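Local structure of Tp0751 (Treponema pallidum, 5JK2) at residues A[81-86]-A[145-149]; A[89-93]-A[104-109]. The protein probably acts as an outer-membrane adhesin, its lipocalin-like beta-barrel domain mediating attachment to extracellular matrix components and interactions with host cells. The protein carries 1 engineered substitution. All coordinates share one frame; numbering follows the deposited sequence.

Contact 1: residues A[81-86]-A[145-149]; sequences FSRASV and SMWDG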
loop_
_atom_site.group_PDB
_atom_site.type_symbol
_atom_site.label_atom_id
_atom_site.label_comp_id
_atom_site.label_asym_id
_atom_site.label_seq_id
_atom_site.Cartn_x
_atom_site.Cartn_y
_atom_site.Cartn_z
ATOM N N PHE A 81 -2.885 -3.154 -8.607
ATOM C CA PHE A 81 -1.935 -4.251 -8.487
ATOM C C PHE A 81 -1.454 -4.681 -9.859
ATOM O O PHE A 81 -2.259 -5.073 -10.698
ATOM C CB PHE A 81 -2.576 -5.441 -7.778
ATOM C CG PHE A 81 -3.099 -5.126 -6.412
ATOM C CD1 PHE A 81 -4.294 -4.445 -6.251
ATOM C CD2 PHE A 81 -2.407 -5.533 -5.287
ATOM C CE1 PHE A 81 -4.780 -4.163 -4.992
ATOM C CE2 PHE A 81 -2.886 -5.257 -4.027
ATOM C CZ PHE A 81 -4.075 -4.570 -3.876
ATOM N N SER A 82 -0.142 -4.631 -10.077
ATOM C CA SER A 82 0.430 -4.922 -11.388
ATOM C C SER A 82 1.633 -5.856 -11.334
ATOM O O SER A 82 2.491 -5.741 -10.462
ATOM C CB SER A 82 0.852 -3.626 -12.086
ATOM O OG SER A 82 -0.248 -2.756 -12.275
ATOM N N ARG A 83 1.681 -6.772 -12.296
ATOM C CA ARG A 83 2.854 -7.599 -12.541
ATOM C C ARG A 83 2.799 -8.103 -13.980
ATOM O O ARG A 83 2.312 -9.203 -14.240
ATOM C CB ARG A 83 2.932 -8.776 -11.567
ATOM C CG ARG A 83 4.245 -9.553 -11.664
ATOM C CD ARG A 83 4.069 -11.043 -11.401
ATOM N NE ARG A 83 5.227 -11.823 -11.847
ATOM C CZ ARG A 83 6.306 -12.073 -11.108
ATOM N NH1 ARG A 83 6.400 -11.607 -9.869
ATOM N NH2 ARG A 83 7.299 -12.792 -11.614
ATOM N N ALA A 84 3.292 -7.282 -14.904
ATOM C CA ALA A 84 3.269 -7.592 -16.332
ATOM C C ALA A 84 1.829 -7.767 -16.833
ATOM O O ALA A 84 1.051 -6.814 -16.831
ATOM C CB ALA A 84 4.109 -8.840 -16.615
ATOM N N SER A 85 1.477 -8.978 -17.262
ATOM C CA SER A 85 0.126 -9.269 -17.744
ATOM C C SER A 85 -0.915 -8.997 -16.669
ATOM O O SER A 85 -2.041 -8.597 -16.965
ATOM C CB SER A 85 0.019 -10.725 -18.205
ATOM O OG SER A 85 0.434 -11.618 -17.186
ATOM N N VAL A 86 -0.532 -9.234 -15.421
ATOM C CA VAL A 86 -1.401 -8.948 -14.294
ATOM C C VAL A 86 -1.568 -7.449 -14.107
ATOM O O VAL A 86 -0.591 -6.726 -13.929
ATOM C CB VAL A 86 -0.850 -9.550 -12.993
ATOM C CG1 VAL A 86 -1.674 -9.077 -11.801
ATOM C CG2 VAL A 86 -0.837 -11.065 -13.072
ATOM N N SER A 145 1.006 -14.506 -0.454
ATOM C CA SER A 145 0.578 -13.874 -1.697
ATOM C C SER A 145 1.771 -13.498 -2.561
ATOM O O SER A 145 2.898 -13.417 -2.077
ATOM C CB SER A 145 -0.261 -12.631 -1.395
ATOM O OG SER A 145 -0.622 -11.956 -2.585
ATOM N N MET A 146 1.514 -13.276 -3.846
ATOM C CA MET A 146 2.550 -12.817 -4.762
ATOM C C MET A 146 2.912 -11.369 -4.459
ATOM O O MET A 146 3.970 -10.882 -4.854
ATOM C CB MET A 146 2.087 -12.952 -6.214
ATOM C CG MET A 146 0.904 -12.065 -6.578
ATOM S SD MET A 146 0.287 -12.344 -8.247
ATOM C CE MET A 146 1.769 -12.113 -9.207
ATOM N N TRP A 147 2.017 -10.688 -3.750
ATOM C CA TRP A 147 2.195 -9.283 -3.416
ATOM C C TRP A 147 2.947 -9.105 -2.100
ATOM O O TRP A 147 3.468 -8.027 -1.821
ATOM C CB TRP A 147 0.833 -8.588 -3.340
ATOM C CG TRP A 147 -0.022 -8.844 -4.544
ATOM C CD1 TRP A 147 -1.169 -9.577 -4.593
ATOM C CD2 TRP A 147 0.214 -8.380 -5.877
ATOM N NE1 TRP A 147 -1.667 -9.592 -5.872
ATOM C CE2 TRP A 147 -0.835 -8.864 -6.680
ATOM C CE3 TRP A 147 1.209 -7.598 -6.468
ATOM C CZ2 TRP A 147 -0.916 -8.595 -8.041
ATOM C CZ3 TRP A 147 1.124 -7.331 -7.820
ATOM C CH2 TRP A 147 0.071 -7.827 -8.590
ATOM N N ASP A 148 2.998 -10.163 -1.295
ATOM C CA ASP A 148 3.751 -10.138 -0.046
ATOM C C ASP A 148 5.216 -9.832 -0.302
ATOM O O ASP A 148 5.825 -10.393 -1.212
ATOM C CB ASP A 148 3.631 -11.473 0.691
ATOM C CG ASP A 148 2.319 -11.620 1.428
ATOM O OD1 ASP A 148 1.356 -10.906 1.084
ATOM O OD2 ASP A 148 2.252 -12.457 2.353
ATOM N N GLY A 149 5.778 -8.938 0.504
ATOM C CA GLY A 149 7.189 -8.613 0.413
ATOM C C GLY A 149 7.480 -7.162 0.726
ATOM O O GLY A 149 6.589 -6.400 1.098
#

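Contact 2: residues A[89-93]-A[104-109]; sequences IFLVD and FLTRNT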
loop_
_atom_site.group_PDB
_atom_site.type_symbol
_atom_site.label_atom_id
_atom_site.label_comp_id
_atom_site.label_asym_id
_atom_site.label_seq_id
_atom_site.Cartn_x
_atom_site.Cartn_y
_atom_site.Cartn_z
ATOM N N ILE A 89 -7.401 -3.455 -10.116
ATOM C CA ILE A 89 -7.632 -2.390 -9.148
ATOM C C ILE A 89 -8.622 -2.829 -8.085
ATOM O O ILE A 89 -9.573 -3.553 -8.376
ATOM C CB ILE A 89 -8.177 -1.119 -9.822
ATOM C CG1 ILE A 89 -7.283 -0.713 -10.996
ATOM C CG2 ILE A 89 -8.294 0.008 -8.799
ATOM C CD1 ILE A 89 -7.792 0.470 -11.801
ATOM N N PHE A 90 -8.395 -2.373 -6.857
ATOM C CA PHE A 90 -9.319 -2.624 -5.759
ATOM C C PHE A 90 -9.657 -1.318 -5.053
ATOM O O PHE A 90 -8.777 -0.635 -4.534
ATOM C CB PHE A 90 -8.731 -3.623 -4.756
ATOM C CG PHE A 90 -8.656 -5.031 -5.267
ATOM C CD1 PHE A 90 -7.763 -5.378 -6.269
ATOM C CD2 PHE A 90 -9.467 -6.012 -4.734
ATOM C CE1 PHE A 90 -7.696 -6.677 -6.734
ATOM C CE2 PHE A 90 -9.404 -7.306 -5.192
ATOM C CZ PHE A 90 -8.518 -7.642 -6.193
ATOM N N LEU A 91 -10.941 -0.980 -5.039
ATOM C CA LEU A 91 -11.406 0.227 -4.375
ATOM C C LEU A 91 -11.329 0.056 -2.867
ATOM O O LEU A 91 -11.711 -0.987 -2.340
ATOM C CB LEU A 91 -12.839 0.554 -4.788
ATOM C CG LEU A 91 -13.134 0.600 -6.285
ATOM C CD1 LEU A 91 -14.386 -0.200 -6.589
ATOM C CD2 LEU A 91 -13.289 2.035 -6.757
ATOM N N VAL A 92 -10.849 1.085 -2.177
ATOM C CA VAL A 92 -10.710 1.029 -0.727
ATOM C C VAL A 92 -12.054 1.240 -0.040
ATOM O O VAL A 92 -12.618 2.334 -0.075
ATOM C CB VAL A 92 -9.718 2.085 -0.210
ATOM C CG1 VAL A 92 -9.500 1.919 1.290
ATOM C CG2 VAL A 92 -8.391 1.982 -0.950
ATOM N N ASP A 93 -12.558 0.184 0.588
ATOM C CA ASP A 93 -13.806 0.262 1.330
ATOM C C ASP A 93 -13.553 0.817 2.730
ATOM O O ASP A 93 -14.430 1.441 3.328
ATOM C CB ASP A 93 -14.464 -1.116 1.408
ATOM C CG ASP A 93 -15.255 -1.459 0.157
ATOM O OD1 ASP A 93 -15.976 -0.578 -0.355
ATOM O OD2 ASP A 93 -15.159 -2.613 -0.309
ATOM N N PHE A 104 -5.772 -1.988 5.123
ATOM C CA PHE A 104 -6.771 -1.727 4.096
ATOM C C PHE A 104 -7.792 -2.846 3.956
ATOM O O PHE A 104 -7.475 -4.019 4.145
ATOM C CB PHE A 104 -6.095 -1.523 2.744
ATOM C CG PHE A 104 -5.311 -0.256 2.642
ATOM C CD1 PHE A 104 -5.917 0.912 2.214
ATOM C CD2 PHE A 104 -3.965 -0.232 2.958
ATOM C CE1 PHE A 104 -5.198 2.083 2.109
ATOM C CE2 PHE A 104 -3.239 0.935 2.856
ATOM C CZ PHE A 104 -3.857 2.095 2.431
ATOM N N LEU A 105 -9.022 -2.463 3.617
ATOM C CA LEU A 105 -10.028 -3.404 3.138
ATOM C C LEU A 105 -10.458 -2.923 1.764
ATOM O O LEU A 105 -11.183 -1.936 1.642
ATOM C CB LEU A 105 -11.228 -3.497 4.091
ATOM C CG LEU A 105 -12.287 -4.585 3.838
ATOM C CD1 LEU A 105 -13.233 -4.217 2.699
ATOM C CD2 LEU A 105 -11.649 -5.947 3.572
ATOM N N THR A 106 -9.994 -3.621 0.732
ATOM C CA THR A 106 -10.214 -3.200 -0.642
ATOM C C THR A 106 -11.133 -4.177 -1.366
ATOM O O THR A 106 -11.329 -5.297 -0.908
ATOM C CB THR A 106 -8.888 -3.090 -1.405
ATOM O OG1 THR A 106 -8.429 -4.398 -1.765
ATOM C CG2 THR A 106 -7.831 -2.407 -0.553
ATOM N N ARG A 107 -11.683 -3.751 -2.499
ATOM C CA ARG A 107 -12.667 -4.544 -3.225
ATOM C C ARG A 107 -12.495 -4.414 -4.731
ATOM O O ARG A 107 -12.423 -3.306 -5.265
ATOM C CB ARG A 107 -14.073 -4.117 -2.812
ATOM C CG ARG A 107 -15.192 -4.604 -3.723
ATOM C CD ARG A 107 -16.551 -4.184 -3.182
ATOM N NE ARG A 107 -16.538 -2.816 -2.664
ATOM C CZ ARG A 107 -16.665 -1.722 -3.413
ATOM N NH1 ARG A 107 -16.640 -0.525 -2.843
ATOM N NH2 ARG A 107 -16.813 -1.817 -4.728
ATOM N N ASN A 108 -12.443 -5.556 -5.411
ATOM C CA ASN A 108 -12.253 -5.591 -6.856
ATOM C C ASN A 108 -13.277 -4.720 -7.578
ATOM O O ASN A 108 -14.430 -4.625 -7.159
ATOM C CB ASN A 108 -12.323 -7.037 -7.356
ATOM C CG ASN A 108 -12.221 -7.143 -8.865
ATOM O OD1 ASN A 108 -13.224 -7.323 -9.555
ATOM N ND2 ASN A 108 -11.005 -7.037 -9.384
ATOM N N THR A 109 -12.842 -4.068 -8.651
ATOM C CA THR A 109 -13.694 -3.136 -9.384
ATOM C C THR A 109 -14.823 -3.839 -10.129
ATOM O O THR A 109 -15.952 -3.350 -10.164
ATOM C CB THR A 109 -12.879 -2.315 -10.402
ATOM O OG1 THR A 109 -12.130 -3.195 -11.248
ATOM C CG2 THR A 109 -11.925 -1.378 -9.688
#

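Contact 1: residues A[81-86]-A[145-149]
Phe81 turns an edge of its ring onto the face of the Trp147 indole, a T-shaped pair with the planes at 63° and the phenyl centroid 5.1 Å from that of the five-membered ring. The same face receives an aliphatic carbon: Phe81 CB lies over it, 3.8 Å from the centroid of the six-membered ring, a CH-pi contact. The backbone sets CB there; with CG anti to the carbonyl carbon (chi1 -58°), the phenyl ring swings so that its CD2 lies over the five-membered ring. The opposite face is lined from within the loop by CG of Met146. Along the rim, Val86 CG1 approaches Trp147 CH2 at 3.9 Å, near the ring plane, and Ser82 O lies 3.4 Å from Trp147 CZ3. Beyond the indole, the bend at chi3 of Met146 brings CE within 3.4 Å of Arg83 CD. On the loop side, Trp147 N donates to Ser145 OG at 3.2 Å and 173°, closing an ST turn just before the indole. Arg116 adds a cation-pi contact to Phe81. This is edge-to-face aromatic packing of the loop before strand 149-153 against the type II' turn end of strand 78-83 in a lipocalin-like barrel.

Contact 2: residues A[89-93]-A[104-109]
Arg107 grips Asp93 side-on, one nitrogen to each carboxylate oxygen. NH1 donates to Asp93 OD1 at 2.6 Å with a nearly straight N-H...O angle of 163°, while NE reaches Asp93 OD2 at 2.7 Å on its syn lone pair. OD1 lies close to the guanidinium plane, whereas OD2 is tilted from it, in keeping with the 33° between the two flat groups. The bend at chi3 of Arg107 (41°) turns the guanidinium across toward strand 89-92, where it meets the acid, and NH2 is left beside Leu91 CD1. A long, weak ion pair with Arg115 gives OD2 a second cationic neighbour.

Alternate residues pair their backbones across the contact. Leu91 and Arg107 form a hydrogen-bonded pair, with N of each donating to O of the other. Asp93 N donates to Leu105 O at 2.7 Å, so Asp93 is held through main chain and carboxylate alike. At the other end the bond from Thr109 N to Ile89 O is weak, 3.3 Å long. The residues between bond outward, Phe90 to Ile79 and Val92 to Ala77 on one flank, Thr106 to Arg116 and Phe104 to Leu118 on the other. Two CA-H...O contacts supplement the ladder, Phe90 CA to Arg107 O and Thr106 CA to Leu91 O.

The non-hydrogen-bonded pairs, Phe90 with Asn108 and Val92 with Thr106, direct their side chains to the face opposite that of Leu91 and Arg107. Asn108 CA lies over one face of the Phe90 ring. The polar ends here find partners elsewhere: Thr106 OG1 bonds to Arg116 O, and Asn108 OD1 accepts from Ile111 N. Val92 CG1 meets the edge of Phe104, 3.8 Å from CD1. Together these pairs form an antiparallel beta hairpin between strands 86-98 and 101-108, adjacent staves of the lipocalin-like barrel.

How the contacts relate
Both contacts are partly buried: Phe81 and Trp147 are buried in contact 1 but Met146 is exposed; in contact 2 Phe90, Phe104 and Thr106 are buried and the Asp93-Arg107 pair partly exposed. Their centres lie 15 Å apart, and both reach the same closed sheet, in which strands 78-83 and 86-98 are neighbours. Contact 2 joins adjacent strands, so main-chain bonds dominate and a salt bridge is added, burying 654 Å². By contrast, contact 1 packs a loop on a strand end, without cross-segment hydrogen bonds and with 272 Å² buried, much of it by aromatic and apolar groups. Phe81 and Phe90 bridge the two, Phe81 CE1 lying 3.5 Å from Phe90 CD1 with ring planes at about 80°.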